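PDB 3NO2: uncharacterized protein from Bacteroides caccae, which is of unknown function but folds as a six-bladed beta-propeller, a scaffold that often serves binding or catalysis. Local coordinates for residues His124-Gln129 and Val140-Ala144. Numbering follows the deposited sequence.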
ATOM      1  N   HIS A 124      -5.139   5.658  13.850  1.00  6.70           N
ATOM      2  CA  HIS A 124      -3.908   5.738  13.124  1.00  6.01           C
ATOM      3  C   HIS A 124      -2.970   4.537  13.418  1.00  6.50           C
ATOM      4  O   HIS A 124      -2.096   4.262  12.616  1.00  7.33           O
ATOM      5  CB  HIS A 124      -3.150   7.045  13.484  1.00  7.28           C
ATOM      6  CG  HIS A 124      -2.158   7.485  12.488  1.00  7.24           C
ATOM      7  ND1 HIS A 124      -2.505   7.820  11.199  1.00  7.61           N
ATOM      8  CD2 HIS A 124      -0.832   7.739  12.594  1.00  8.16           C
ATOM      9  CE1 HIS A 124      -1.430   8.241  10.554  1.00  8.15           C
ATOM     10  NE2 HIS A 124      -0.396   8.225  11.386  1.00  8.97           N
ATOM     11  N   ALA A 125      -3.114   3.906  14.579  1.00  6.26           N
ATOM     12  CA  ALA A 125      -2.296   2.781  14.982  1.00  6.71           C
ATOM     13  C   ALA A 125      -2.840   1.446  14.535  1.00  6.30           C
ATOM     14  O   ALA A 125      -2.325   0.402  14.955  1.00  6.46           O
ATOM     15  CB  ALA A 125      -2.100   2.804  16.533  1.00  7.90           C
ATOM     16  N   GLN A 126      -3.890   1.446  13.721  1.00  6.22           N
ATOM     17  CA  GLN A 126      -4.496   0.228  13.179  1.00  5.76           C
ATOM     18  C   GLN A 126      -3.783  -0.188  11.894  1.00  5.81           C
ATOM     19  O   GLN A 126      -2.653  -0.675  11.939  1.00  6.44           O
ATOM     20  CB  GLN A 126      -6.010   0.371  13.024  1.00  6.29           C
ATOM     21  CG  GLN A 126      -6.706   0.569  14.388  1.00  6.24           C
ATOM     22  CD  GLN A 126      -8.189   0.844  14.277  1.00  5.98           C
ATOM     23  OE1 GLN A 126      -8.781   0.748  13.201  1.00  6.11           O
ATOM     24  NE2 GLN A 126      -8.815   1.220  15.404  1.00  7.36           N
ATOM     25  N   PHE A 127      -4.395   0.012  10.727  1.00  6.02           N
ATOM     26  CA  PHE A 127      -3.853  -0.518   9.486  1.00  5.05           C
ATOM     27  C   PHE A 127      -3.616   0.566   8.459  1.00  4.52           C
ATOM     28  O   PHE A 127      -4.060   1.725   8.566  1.00  5.61           O
ATOM     29  CB  PHE A 127      -4.767  -1.590   8.906  1.00  5.44           C
ATOM     30  CG  PHE A 127      -6.189  -1.142   8.695  1.00  6.33           C
ATOM     31  CD1 PHE A 127      -6.568  -0.415   7.572  1.00  5.87           C
ATOM     32  CD2 PHE A 127      -7.152  -1.410   9.668  1.00  7.34           C
ATOM     33  CE1 PHE A 127      -7.920  -0.038   7.402  1.00  7.95           C
ATOM     34  CE2 PHE A 127      -8.466  -1.041   9.472  1.00  8.74           C
ATOM     35  CZ  PHE A 127      -8.812  -0.368   8.354  1.00  7.22           C
ATOM     36  N   ARG A 128      -2.898   0.167   7.395  1.00  5.32           N
ATOM     37  CA  ARG A 128      -2.770   0.962   6.187  1.00  4.48           C
ATOM     38  C   ARG A 128      -3.447   0.199   5.048  1.00  5.43           C
ATOM     39  O   ARG A 128      -4.625   0.505   4.742  1.00  5.99           O
ATOM     40  CB  ARG A 128      -1.323   1.355   5.922  1.00  5.68           C
ATOM     41  CG  ARG A 128      -0.768   2.246   7.018  1.00  5.77           C
ATOM     42  CD  ARG A 128      -1.416   3.629   7.054  1.00  5.50           C
ATOM     43  NE  ARG A 128      -0.888   4.449   8.154  1.00  5.61           N
ATOM     44  CZ  ARG A 128      -1.302   4.439   9.399  1.00  7.05           C
ATOM     45  NH1 ARG A 128      -2.317   3.701   9.775  1.00  7.35           N
ATOM     46  NH2 ARG A 128      -0.622   5.139  10.308  1.00  7.64           N
ATOM     47  N   GLN A 129      -2.811  -0.804   4.434  1.00  4.74           N
ATOM     48  CA  GLN A 129      -3.348  -1.461   3.244  1.00  6.00           C
ATOM     49  C   GLN A 129      -3.854  -2.877   3.552  1.00  6.58           C
ATOM     50  O   GLN A 129      -3.075  -3.824   3.646  1.00  6.46           O
ATOM     51  CB  GLN A 129      -2.271  -1.560   2.159  1.00  4.91           C
ATOM     52  CG  GLN A 129      -1.634  -0.238   1.788  1.00  5.37           C
ATOM     53  CD  GLN A 129      -0.908  -0.303   0.438  1.00  5.64           C
ATOM     54  OE1 GLN A 129      -0.568  -1.382  -0.065  1.00  5.61           O
ATOM     55  NE2 GLN A 129      -0.634   0.855  -0.160  1.00  5.50           N
ATOM     56  N   VAL A 140      -5.412  -8.118   7.301  1.00  5.74           N
ATOM     57  CA  VAL A 140      -5.356  -6.825   7.956  1.00  6.25           C
ATOM     58  C   VAL A 140      -4.056  -6.738   8.753  1.00  6.48           C
ATOM     59  O   VAL A 140      -3.944  -7.329   9.854  1.00  6.59           O
ATOM     60  CB  VAL A 140      -6.528  -6.618   8.894  1.00  5.87           C
ATOM     61  CG1 VAL A 140      -6.480  -5.210   9.525  1.00  7.12           C
ATOM     62  CG2 VAL A 140      -7.892  -6.911   8.174  1.00  6.29           C
ATOM     63  N   PRO A 141      -3.044  -6.038   8.222  1.00  5.37           N
ATOM     64  CA  PRO A 141      -1.825  -5.825   8.991  1.00  5.66           C
ATOM     65  C   PRO A 141      -2.046  -4.703   9.997  1.00  5.95           C
ATOM     66  O   PRO A 141      -2.667  -3.684   9.650  1.00  6.14           O
ATOM     67  CB  PRO A 141      -0.770  -5.419   7.948  1.00  6.24           C
ATOM     68  CG  PRO A 141      -1.508  -5.411   6.595  1.00  7.93           C
ATOM     69  CD  PRO A 141      -2.980  -5.337   6.939  1.00  5.79           C
ATOM     70  N   LEU A 142      -1.551  -4.845  11.220  1.00  6.20           N
ATOM     71  CA  LEU A 142      -1.786  -3.853  12.277  1.00  5.93           C
ATOM     72  C   LEU A 142      -0.504  -3.381  12.900  1.00  5.84           C
ATOM     73  O   LEU A 142       0.351  -4.168  13.283  1.00  6.83           O
ATOM     74  CB  LEU A 142      -2.699  -4.420  13.368  1.00  6.14           C
ATOM     75  CG  LEU A 142      -4.117  -4.795  12.907  1.00  6.84           C
ATOM     76  CD1 LEU A 142      -4.817  -5.640  14.028  1.00 10.08           C
ATOM     77  CD2 LEU A 142      -4.958  -3.567  12.548  1.00  7.55           C
ATOM     78  N   PHE A 143      -0.381  -2.061  12.992  1.00  5.63           N
ATOM     79  CA  PHE A 143       0.790  -1.403  13.558  1.00  5.52           C
ATOM     80  C   PHE A 143       0.960  -1.694  15.050  1.00  5.42           C
ATOM     81  O   PHE A 143       1.996  -2.192  15.480  1.00  6.05           O
ATOM     82  CB  PHE A 143       0.710   0.114  13.431  1.00  5.57           C
ATOM     83  CG  PHE A 143       1.073   0.721  12.082  1.00  5.88           C
ATOM     84  CD1 PHE A 143       1.076   0.032  10.898  1.00  7.14           C
ATOM     85  CD2 PHE A 143       1.433   2.059  12.063  1.00  7.64           C
ATOM     86  CE1 PHE A 143       1.432   0.694   9.713  1.00  7.17           C
ATOM     87  CE2 PHE A 143       1.763   2.701  10.882  1.00 10.10           C
ATOM     88  CZ  PHE A 143       1.731   2.015   9.716  1.00  6.88           C
ATOM     89  N   ALA A 144      -0.039  -1.351  15.859  1.00  6.21           N
ATOM     90  CA  ALA A 144       0.170  -1.280  17.309  1.00  6.27           C
ATOM     91  C   ALA A 144       0.634  -2.632  17.835  1.00  7.10           C
ATOM     92  O   ALA A 144       1.514  -2.690  18.700  1.00  7.43           O
ATOM     93  CB  ALA A 144      -1.115  -0.881  18.047  1.00  6.09           C
TER
HETATM   94  O   HOH W   1      -1.407  -2.139   7.791  1.00  6.88           O
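Phe-143 lays its ring across the side chain of Arg-128: CZ rests 3.7 Å from the aliphatic CG of Arg-128, and CE2 lies over one guanidinium face, 3.5 Å from NH2, the two planes tilted 37° apart. An aromatic residue suits this place because it can meet both the methylene and the charged part of an arginine. The arginine chain bends at chi2 (-68°), which turns the guanidinium back along its own segment; there NH1 and NH2 both grip His-124 O, and NH1 also reaches Phe-127 O from above its carbonyl plane, so the group's rotation is fixed. Backbone bonds join the segments beside the ring. Phe-143 N donates almost straight (171°) to Gln-126 O at 2.9 Å, and Ala-144 N to Ala-125 O at 3.0 Å; small methyls suit this close approach, meeting CB to CB at 4.1 Å. Phe-127 CD2 packs on Val-140 CG1 at 3.9 Å, its flat apolar ring suiting a buried place beside Ala-93 and Cys-95 of strand 90-95. A water links Arg-128 N and Pro-141 O, 4.5 Å apart. The contact ties the loop entering the 131-162 blade to the end of strand 138-142. Arg-128 NH2 and His-124 NE2 hydrogen-bond a citrate, probably from the crystallisation liquor, while His-124 ND1 bonds Glu-78 at the start of strand 78-84 in the preceding blade, and Leu-142 touches strand 147-151.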